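Local coordinates for KaiC-like domain-containing protein (Pyrococcus horikoshii, PDB 2EKD) that is of unknown function but, as a KaiC-like protein related to P-loop NTPases, may bind nucleotides, at residues F[130-144]-F[163-176]. Numbering follows the deposited sequence.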
ATOM      1  N   THR F 130     -12.295  10.519   7.561  1.00 19.47           N
ATOM      2  CA  THR F 130     -12.681   9.500   8.522  1.00 20.51           C
ATOM      3  C   THR F 130     -13.735   9.974   9.522  1.00 21.73           C
ATOM      4  O   THR F 130     -14.704   9.256   9.802  1.00 21.35           O
ATOM      5  CB  THR F 130     -11.448   8.992   9.287  1.00 20.89           C
ATOM      6  OG1 THR F 130     -10.502   8.472   8.349  1.00 22.37           O
ATOM      7  CG2 THR F 130     -11.831   7.893  10.268  1.00 20.76           C
ATOM      8  N   PHE F 131     -13.547  11.179  10.055  1.00 22.27           N
ATOM      9  CA  PHE F 131     -14.475  11.746  11.030  1.00 22.42           C
ATOM     10  C   PHE F 131     -15.869  11.947  10.448  1.00 21.53           C
ATOM     11  O   PHE F 131     -16.865  11.650  11.103  1.00 23.44           O
ATOM     12  CB  PHE F 131     -13.945  13.084  11.550  1.00 25.42           C
ATOM     13  CG  PHE F 131     -14.826  13.723  12.586  1.00 30.05           C
ATOM     14  CD1 PHE F 131     -14.907  13.195  13.872  1.00 33.04           C
ATOM     15  CD2 PHE F 131     -15.582  14.848  12.277  1.00 31.64           C
ATOM     16  CE1 PHE F 131     -15.729  13.776  14.835  1.00 32.98           C
ATOM     17  CE2 PHE F 131     -16.409  15.439  13.235  1.00 33.70           C
ATOM     18  CZ  PHE F 131     -16.481  14.899  14.516  1.00 34.04           C
ATOM     19  N   GLU F 132     -15.943  12.455   9.222  1.00 20.87           N
ATOM     20  CA  GLU F 132     -17.235  12.680   8.581  1.00 20.54           C
ATOM     21  C   GLU F 132     -17.868  11.345   8.185  1.00 18.59           C
ATOM     22  O   GLU F 132     -19.091  11.198   8.214  1.00 18.38           O
ATOM     23  CB  GLU F 132     -17.064  13.597   7.361  1.00 23.05           C
ATOM     24  CG  GLU F 132     -16.519  14.971   7.740  1.00 26.44           C
ATOM     25  CD  GLU F 132     -16.012  15.797   6.556  1.00 30.72           C
ATOM     26  OE1 GLU F 132     -15.288  15.255   5.685  1.00 28.80           O
ATOM     27  OE2 GLU F 132     -16.323  17.010   6.513  1.00 34.50           O
ATOM     28  N   ASN F 133     -17.035  10.374   7.827  1.00 17.14           N
ATOM     29  CA  ASN F 133     -17.520   9.045   7.451  1.00 18.83           C
ATOM     30  C   ASN F 133     -18.215   8.412   8.653  1.00 19.52           C
ATOM     31  O   ASN F 133     -19.303   7.847   8.536  1.00 21.35           O
ATOM     32  CB  ASN F 133     -16.354   8.150   7.009  1.00 19.32           C
ATOM     33  CG  ASN F 133     -15.808   8.520   5.629  1.00 23.03           C
ATOM     34  OD1 ASN F 133     -14.769   8.011   5.216  1.00 25.78           O
ATOM     35  ND2 ASN F 133     -16.512   9.395   4.913  1.00 20.92           N
ATOM     36  N   ILE F 134     -17.577   8.504   9.813  1.00 20.04           N
ATOM     37  CA  ILE F 134     -18.149   7.949  11.029  1.00 20.67           C
ATOM     38  C   ILE F 134     -19.532   8.572  11.292  1.00 21.55           C
ATOM     39  O   ILE F 134     -20.451   7.889  11.748  1.00 22.12           O
ATOM     40  CB  ILE F 134     -17.194   8.185  12.231  1.00 19.89           C
ATOM     41  CG1 ILE F 134     -15.992   7.251  12.106  1.00 20.45           C
ATOM     42  CG2 ILE F 134     -17.910   7.943  13.546  1.00 20.55           C
ATOM     43  CD1 ILE F 134     -14.789   7.678  12.916  1.00 23.30           C
ATOM     44  N   ASN F 135     -19.685   9.859  11.000  1.00 21.18           N
ATOM     45  CA  ASN F 135     -20.981  10.503  11.208  1.00 22.17           C
ATOM     46  C   ASN F 135     -22.009   9.942  10.232  1.00 21.01           C
ATOM     47  O   ASN F 135     -23.187   9.822  10.562  1.00 19.96           O
ATOM     48  CB  ASN F 135     -20.875  12.024  11.059  1.00 22.40           C
ATOM     49  CG  ASN F 135     -20.147  12.667  12.225  1.00 28.84           C
ATOM     50  OD1 ASN F 135     -20.326  12.261  13.375  1.00 30.83           O
ATOM     51  ND2 ASN F 135     -19.328  13.679  11.938  1.00 28.03           N
ATOM     52  N   VAL F 136     -21.562   9.589   9.031  1.00 20.98           N
ATOM     53  CA  VAL F 136     -22.464   9.011   8.041  1.00 20.61           C
ATOM     54  C   VAL F 136     -22.955   7.664   8.570  1.00 20.25           C
ATOM     55  O   VAL F 136     -24.146   7.348   8.488  1.00 18.64           O
ATOM     56  CB  VAL F 136     -21.761   8.789   6.681  1.00 20.21           C
ATOM     57  CG1 VAL F 136     -22.668   7.976   5.757  1.00 20.43           C
ATOM     58  CG2 VAL F 136     -21.431  10.141   6.040  1.00 18.83           C
ATOM     59  N   VAL F 137     -22.036   6.875   9.117  1.00 18.51           N
ATOM     60  CA  VAL F 137     -22.408   5.582   9.659  1.00 20.41           C
ATOM     61  C   VAL F 137     -23.398   5.750  10.823  1.00 21.56           C
ATOM     62  O   VAL F 137     -24.360   4.992  10.929  1.00 19.93           O
ATOM     63  CB  VAL F 137     -21.168   4.791  10.132  1.00 20.94           C
ATOM     64  CG1 VAL F 137     -21.600   3.485  10.824  1.00 19.51           C
ATOM     65  CG2 VAL F 137     -20.279   4.472   8.936  1.00 20.51           C
ATOM     66  N   LYS F 138     -23.172   6.743  11.683  1.00 24.19           N
ATOM     67  CA  LYS F 138     -24.072   6.980  12.817  1.00 28.52           C
ATOM     68  C   LYS F 138     -25.459   7.290  12.277  1.00 28.76           C
ATOM     69  O   LYS F 138     -26.467   6.893  12.848  1.00 29.43           O
ATOM     70  CB  LYS F 138     -23.597   8.166  13.678  1.00 29.64           C
ATOM     71  CG  LYS F 138     -22.215   8.008  14.283  1.00 34.70           C
ATOM     72  CD  LYS F 138     -22.014   8.940  15.479  1.00 38.74           C
ATOM     73  CE  LYS F 138     -22.222  10.402  15.117  1.00 39.94           C
ATOM     74  NZ  LYS F 138     -22.248  11.266  16.334  1.00 40.03           N
HETATM   75  N   MSE F 139     -25.490   8.012  11.166  1.00 31.12           N
HETATM   76  CA  MSE F 139     -26.738   8.376  10.520  1.00 32.78           C
HETATM   77  C   MSE F 139     -27.495   7.104  10.145  1.00 29.19           C
HETATM   78  O   MSE F 139     -28.719   7.052  10.228  1.00 28.86           O
HETATM   79  CB  MSE F 139     -26.437   9.237   9.282  1.00 39.60           C
HETATM   80  CG  MSE F 139     -27.598   9.433   8.320  1.00 49.64           C
HETATM   81 SE   MSE F 139     -27.322  10.791   7.132  1.00 68.35          SE
HETATM   82  CE  MSE F 139     -25.611  10.561   6.682  1.00 54.78           C
ATOM     83  N   VAL F 140     -26.766   6.070   9.745  1.00 25.26           N
ATOM     84  CA  VAL F 140     -27.412   4.815   9.383  1.00 22.67           C
ATOM     85  C   VAL F 140     -27.844   4.032  10.626  1.00 22.83           C
ATOM     86  O   VAL F 140     -28.947   3.506  10.675  1.00 22.53           O
ATOM     87  CB  VAL F 140     -26.486   3.916   8.527  1.00 21.48           C
ATOM     88  CG1 VAL F 140     -27.169   2.574   8.260  1.00 18.40           C
ATOM     89  CG2 VAL F 140     -26.150   4.613   7.204  1.00 17.41           C
ATOM     90  N   SER F 141     -26.988   3.964  11.639  1.00 21.87           N
ATOM     91  CA  SER F 141     -27.348   3.207  12.830  1.00 22.85           C
ATOM     92  C   SER F 141     -28.441   3.849  13.682  1.00 21.80           C
ATOM     93  O   SER F 141     -29.116   3.156  14.428  1.00 20.98           O
ATOM     94  CB  SER F 141     -26.112   2.938  13.688  1.00 21.15           C
ATOM     95  OG  SER F 141     -25.535   4.140  14.145  1.00 25.75           O
ATOM     96  N   ASN F 142     -28.627   5.161  13.570  1.00 22.69           N
ATOM     97  CA  ASN F 142     -29.657   5.835  14.364  1.00 23.60           C
ATOM     98  C   ASN F 142     -31.087   5.451  13.985  1.00 23.45           C
ATOM     99  O   ASN F 142     -32.003   5.608  14.788  1.00 23.56           O
ATOM    100  CB  ASN F 142     -29.517   7.365  14.273  1.00 26.47           C
ATOM    101  CG  ASN F 142     -28.334   7.900  15.071  1.00 29.21           C
ATOM    102  OD1 ASN F 142     -27.989   7.370  16.129  1.00 31.10           O
ATOM    103  ND2 ASN F 142     -27.720   8.969  14.574  1.00 31.58           N
ATOM    104  N   TYR F 143     -31.286   4.945  12.772  1.00 23.85           N
ATOM    105  CA  TYR F 143     -32.623   4.577  12.334  1.00 26.01           C
ATOM    106  C   TYR F 143     -32.872   3.080  12.312  1.00 27.59           C
ATOM    107  O   TYR F 143     -33.962   2.634  11.948  1.00 27.11           O
ATOM    108  CB  TYR F 143     -32.905   5.184  10.961  1.00 27.53           C
ATOM    109  CG  TYR F 143     -32.875   6.690  10.998  1.00 32.82           C
ATOM    110  CD1 TYR F 143     -33.863   7.412  11.678  1.00 33.88           C
ATOM    111  CD2 TYR F 143     -31.818   7.396  10.427  1.00 33.55           C
ATOM    112  CE1 TYR F 143     -33.789   8.802  11.790  1.00 35.62           C
ATOM    113  CE2 TYR F 143     -31.734   8.774  10.533  1.00 35.78           C
ATOM    114  CZ  TYR F 143     -32.717   9.472  11.213  1.00 36.37           C
ATOM    115  OH  TYR F 143     -32.615  10.835  11.314  1.00 39.97           O
ATOM    116  N   VAL F 144     -31.862   2.304  12.694  1.00 27.14           N
ATOM    117  CA  VAL F 144     -32.007   0.859  12.742  1.00 27.84           C
ATOM    118  C   VAL F 144     -33.034   0.534  13.825  1.00 29.06           C
ATOM    119  O   VAL F 144     -32.867   0.911  14.985  1.00 30.24           O
ATOM    120  CB  VAL F 144     -30.664   0.169  13.086  1.00 26.71           C
ATOM    121  CG1 VAL F 144     -30.879  -1.325  13.298  1.00 24.74           C
ATOM    122  CG2 VAL F 144     -29.666   0.394  11.957  1.00 24.77           C
ATOM    123  N   HIS F 163     -12.029   3.541  -0.568  1.00 27.04           N
ATOM    124  CA  HIS F 163     -11.862   4.866   0.028  1.00 25.69           C
ATOM    125  C   HIS F 163     -11.464   4.696   1.495  1.00 25.96           C
ATOM    126  O   HIS F 163     -10.528   5.335   1.970  1.00 27.12           O
ATOM    127  CB  HIS F 163     -13.163   5.663  -0.053  1.00 23.47           C
ATOM    128  CG  HIS F 163     -13.106   6.981   0.657  1.00 22.99           C
ATOM    129  ND1 HIS F 163     -12.333   8.034   0.213  1.00 23.25           N
ATOM    130  CD2 HIS F 163     -13.737   7.419   1.772  1.00 20.90           C
ATOM    131  CE1 HIS F 163     -12.494   9.067   1.023  1.00 23.27           C
ATOM    132  NE2 HIS F 163     -13.342   8.719   1.977  1.00 25.43           N
ATOM    133  N   SER F 164     -12.194   3.839   2.208  1.00 24.53           N
ATOM    134  CA  SER F 164     -11.913   3.561   3.610  1.00 24.71           C
ATOM    135  C   SER F 164     -12.467   2.206   4.029  1.00 23.87           C
ATOM    136  O   SER F 164     -13.637   2.078   4.395  1.00 22.00           O
ATOM    137  CB  SER F 164     -12.501   4.639   4.513  1.00 25.93           C
ATOM    138  OG  SER F 164     -12.208   4.338   5.866  1.00 27.63           O
ATOM    139  N   SER F 165     -11.610   1.195   3.976  1.00 23.97           N
ATOM    140  CA  SER F 165     -11.995  -0.161   4.339  1.00 25.08           C
ATOM    141  C   SER F 165     -12.625  -0.242   5.740  1.00 24.23           C
ATOM    142  O   SER F 165     -13.585  -0.986   5.948  1.00 23.86           O
ATOM    143  CB  SER F 165     -10.774  -1.079   4.246  1.00 26.37           C
ATOM    144  OG  SER F 165     -11.171  -2.412   3.981  1.00 33.06           O
ATOM    145  N   PRO F 166     -12.085   0.504   6.722  1.00 22.82           N
ATOM    146  CA  PRO F 166     -12.667   0.456   8.071  1.00 22.93           C
ATOM    147  C   PRO F 166     -14.139   0.872   8.067  1.00 21.81           C
ATOM    148  O   PRO F 166     -14.977   0.252   8.722  1.00 22.40           O
ATOM    149  CB  PRO F 166     -11.798   1.438   8.858  1.00 21.97           C
ATOM    150  CG  PRO F 166     -10.462   1.265   8.229  1.00 24.55           C
ATOM    151  CD  PRO F 166     -10.804   1.234   6.738  1.00 23.74           C
ATOM    152  N   ILE F 167     -14.445   1.924   7.315  1.00 20.58           N
ATOM    153  CA  ILE F 167     -15.805   2.431   7.222  1.00 19.54           C
ATOM    154  C   ILE F 167     -16.781   1.371   6.712  1.00 20.22           C
ATOM    155  O   ILE F 167     -17.906   1.266   7.202  1.00 19.79           O
ATOM    156  CB  ILE F 167     -15.863   3.663   6.302  1.00 19.30           C
ATOM    157  CG1 ILE F 167     -15.013   4.784   6.904  1.00 19.02           C
ATOM    158  CG2 ILE F 167     -17.309   4.104   6.104  1.00 15.35           C
ATOM    159  CD1 ILE F 167     -15.501   5.262   8.263  1.00 22.00           C
ATOM    160  N   LEU F 168     -16.355   0.588   5.726  1.00 18.50           N
ATOM    161  CA  LEU F 168     -17.216  -0.453   5.194  1.00 19.77           C
ATOM    162  C   LEU F 168     -17.550  -1.460   6.298  1.00 18.98           C
ATOM    163  O   LEU F 168     -18.704  -1.842   6.471  1.00 16.81           O
ATOM    164  CB  LEU F 168     -16.542  -1.167   4.019  1.00 17.69           C
ATOM    165  CG  LEU F 168     -17.379  -2.290   3.397  1.00 20.10           C
ATOM    166  CD1 LEU F 168     -18.728  -1.727   2.919  1.00 19.69           C
ATOM    167  CD2 LEU F 168     -16.613  -2.910   2.220  1.00 18.89           C
ATOM    168  N   ASP F 169     -16.535  -1.881   7.046  1.00 19.19           N
ATOM    169  CA  ASP F 169     -16.735  -2.837   8.129  1.00 23.07           C
ATOM    170  C   ASP F 169     -17.671  -2.286   9.205  1.00 21.76           C
ATOM    171  O   ASP F 169     -18.462  -3.021   9.785  1.00 20.86           O
ATOM    172  CB  ASP F 169     -15.392  -3.215   8.761  1.00 27.92           C
ATOM    173  CG  ASP F 169     -14.623  -4.229   7.933  1.00 35.00           C
ATOM    174  OD1 ASP F 169     -15.060  -5.404   7.876  1.00 35.76           O
ATOM    175  OD2 ASP F 169     -13.588  -3.847   7.337  1.00 38.12           O
ATOM    176  N   LEU F 170     -17.560  -0.992   9.484  1.00 20.06           N
ATOM    177  CA  LEU F 170     -18.416  -0.365  10.477  1.00 20.12           C
ATOM    178  C   LEU F 170     -19.858  -0.373   9.975  1.00 19.38           C
ATOM    179  O   LEU F 170     -20.785  -0.633  10.737  1.00 18.39           O
ATOM    180  CB  LEU F 170     -17.986   1.080  10.735  1.00 19.72           C
ATOM    181  CG  LEU F 170     -17.093   1.437  11.920  1.00 21.75           C
ATOM    182  CD1 LEU F 170     -17.281   2.926  12.191  1.00 23.69           C
ATOM    183  CD2 LEU F 170     -17.467   0.640  13.167  1.00 19.44           C
ATOM    184  N   LEU F 171     -20.028  -0.076   8.689  1.00 18.49           N
ATOM    185  CA  LEU F 171     -21.344  -0.037   8.058  1.00 19.84           C
ATOM    186  C   LEU F 171     -22.017  -1.409   8.086  1.00 20.22           C
ATOM    187  O   LEU F 171     -23.205  -1.521   8.403  1.00 19.65           O
ATOM    188  CB  LEU F 171     -21.219   0.415   6.600  1.00 20.90           C
ATOM    189  CG  LEU F 171     -22.081   1.565   6.083  1.00 23.03           C
ATOM    190  CD1 LEU F 171     -21.949   1.615   4.569  1.00 21.11           C
ATOM    191  CD2 LEU F 171     -23.539   1.382   6.486  1.00 22.33           C
ATOM    192  N   GLU F 172     -21.261  -2.445   7.727  1.00 19.09           N
ATOM    193  CA  GLU F 172     -21.800  -3.799   7.709  1.00 18.25           C
ATOM    194  C   GLU F 172     -22.173  -4.235   9.121  1.00 17.94           C
ATOM    195  O   GLU F 172     -23.067  -5.059   9.309  1.00 18.29           O
ATOM    196  CB  GLU F 172     -20.785  -4.779   7.102  1.00 19.60           C
ATOM    197  CG  GLU F 172     -20.368  -4.429   5.667  1.00 21.64           C
ATOM    198  CD  GLU F 172     -19.628  -5.561   4.965  1.00 25.21           C
ATOM    199  OE1 GLU F 172     -18.769  -6.211   5.596  1.00 26.36           O
ATOM    200  OE2 GLU F 172     -19.895  -5.795   3.769  1.00 27.74           O
ATOM    201  N   GLU F 173     -21.499  -3.659  10.110  1.00 14.97           N
ATOM    202  CA  GLU F 173     -21.760  -3.987  11.506  1.00 14.70           C
ATOM    203  C   GLU F 173     -23.104  -3.453  12.021  1.00 14.86           C
ATOM    204  O   GLU F 173     -23.853  -4.174  12.677  1.00 14.55           O
ATOM    205  CB  GLU F 173     -20.636  -3.437  12.396  1.00 13.90           C
ATOM    206  CG  GLU F 173     -20.750  -3.864  13.857  1.00 16.42           C
ATOM    207  CD  GLU F 173     -19.697  -3.229  14.766  1.00 21.43           C
ATOM    208  OE1 GLU F 173     -18.518  -3.105  14.357  1.00 20.02           O
ATOM    209  OE2 GLU F 173     -20.051  -2.871  15.910  1.00 22.34           O
ATOM    210  N   VAL F 174     -23.408  -2.190  11.720  1.00 15.19           N
ATOM    211  CA  VAL F 174     -24.633  -1.569  12.205  1.00 13.99           C
ATOM    212  C   VAL F 174     -25.933  -1.991  11.543  1.00 15.02           C
ATOM    213  O   VAL F 174     -27.004  -1.816  12.129  1.00 15.30           O
ATOM    214  CB  VAL F 174     -24.536  -0.029  12.149  1.00 15.21           C
ATOM    215  CG1 VAL F 174     -23.324   0.440  12.950  1.00 12.60           C
ATOM    216  CG2 VAL F 174     -24.449   0.438  10.707  1.00 14.30           C
ATOM    217  N   VAL F 175     -25.864  -2.538  10.332  1.00 14.06           N
ATOM    218  CA  VAL F 175     -27.085  -2.962   9.664  1.00 12.90           C
ATOM    219  C   VAL F 175     -27.533  -4.338  10.161  1.00 14.08           C
ATOM    220  O   VAL F 175     -26.739  -5.075  10.752  1.00 14.28           O
ATOM    221  CB  VAL F 175     -26.912  -2.981   8.120  1.00 14.96           C
ATOM    222  CG1 VAL F 175     -26.506  -1.587   7.634  1.00 11.45           C
ATOM    223  CG2 VAL F 175     -25.878  -4.031   7.705  1.00 12.26           C
ATOM    224  N   THR F 176     -28.800  -4.677   9.927  1.00 13.49           N
ATOM    225  CA  THR F 176     -29.350  -5.964  10.359  1.00 14.95           C
ATOM    226  C   THR F 176     -29.220  -7.076   9.314  1.00 15.90           C
ATOM    227  O   THR F 176     -29.206  -8.256   9.659  1.00 14.45           O
ATOM    228  CB  THR F 176     -30.842  -5.835  10.763  1.00 16.32           C
ATOM    229  OG1 THR F 176     -31.573  -5.195   9.708  1.00 19.62           O
ATOM    230  CG2 THR F 176     -30.980  -5.021  12.039  1.00 17.53           C
TER
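Val137 packs against Ile167 and Val174, and these three side chains, which bury the most surface in this contact, illustrate how two nearly parallel helices can join through branched aliphatic residues. Helices 130-141 and 165-174 run in the same direction, their axes 9.6 Å apart at closest approach and inclined by 11°. Val137 spreads its two methyls along the facing helix: CG2 meets Ile167 CG2 at 4.1 Å, while CG1, placed anti to the backbone N (chi1 175°), meets Val174 CG1, two turns further on, and also lies near Leu170 CB. Ile167 is a knob in the hole formed by Thr130, Asn133, Ile134 and Val137. Its first torsion (chi1 -63°) puts CG1 beside the backbone N, and the second then turns CD1 onto Asn133 CB, a tight 3.3 Å away, the two side chains crossing at about a right angle. Shortening Ile167 to an alanine would probably open a gap over Asn133 CB and deprive Val137 CG2 of its methyl partner. Farther along, Val174 sets CB against Ser141 CB at 3.7 Å, and Val140 CG1 rests on Val174 CG2. Beyond the helix, Val144 CG2 approaches the carbonyl O of Val174 at 3.5 Å. The polar part of the contact lies near the N-terminal ends of the helices, where Asn133 OD1 comes near the edge of the His163 ring at 3.6 Å from NE2, too far to bond; Asn133 ND2 is hydrogen-bonded to Ile125 O and His163 NE2 to Gly128 O. The pair thus belongs to the helical layer flanking the largely parallel sheet of an alpha/beta fold: Val140, Val144 and Val175 touch Thr17 of strand 17-22, Leu171 packs on helix 157-163, Val136 and Val140 meet Leu121 of helix 121-127, and Ile134 packs on Leu127 of a second subunit.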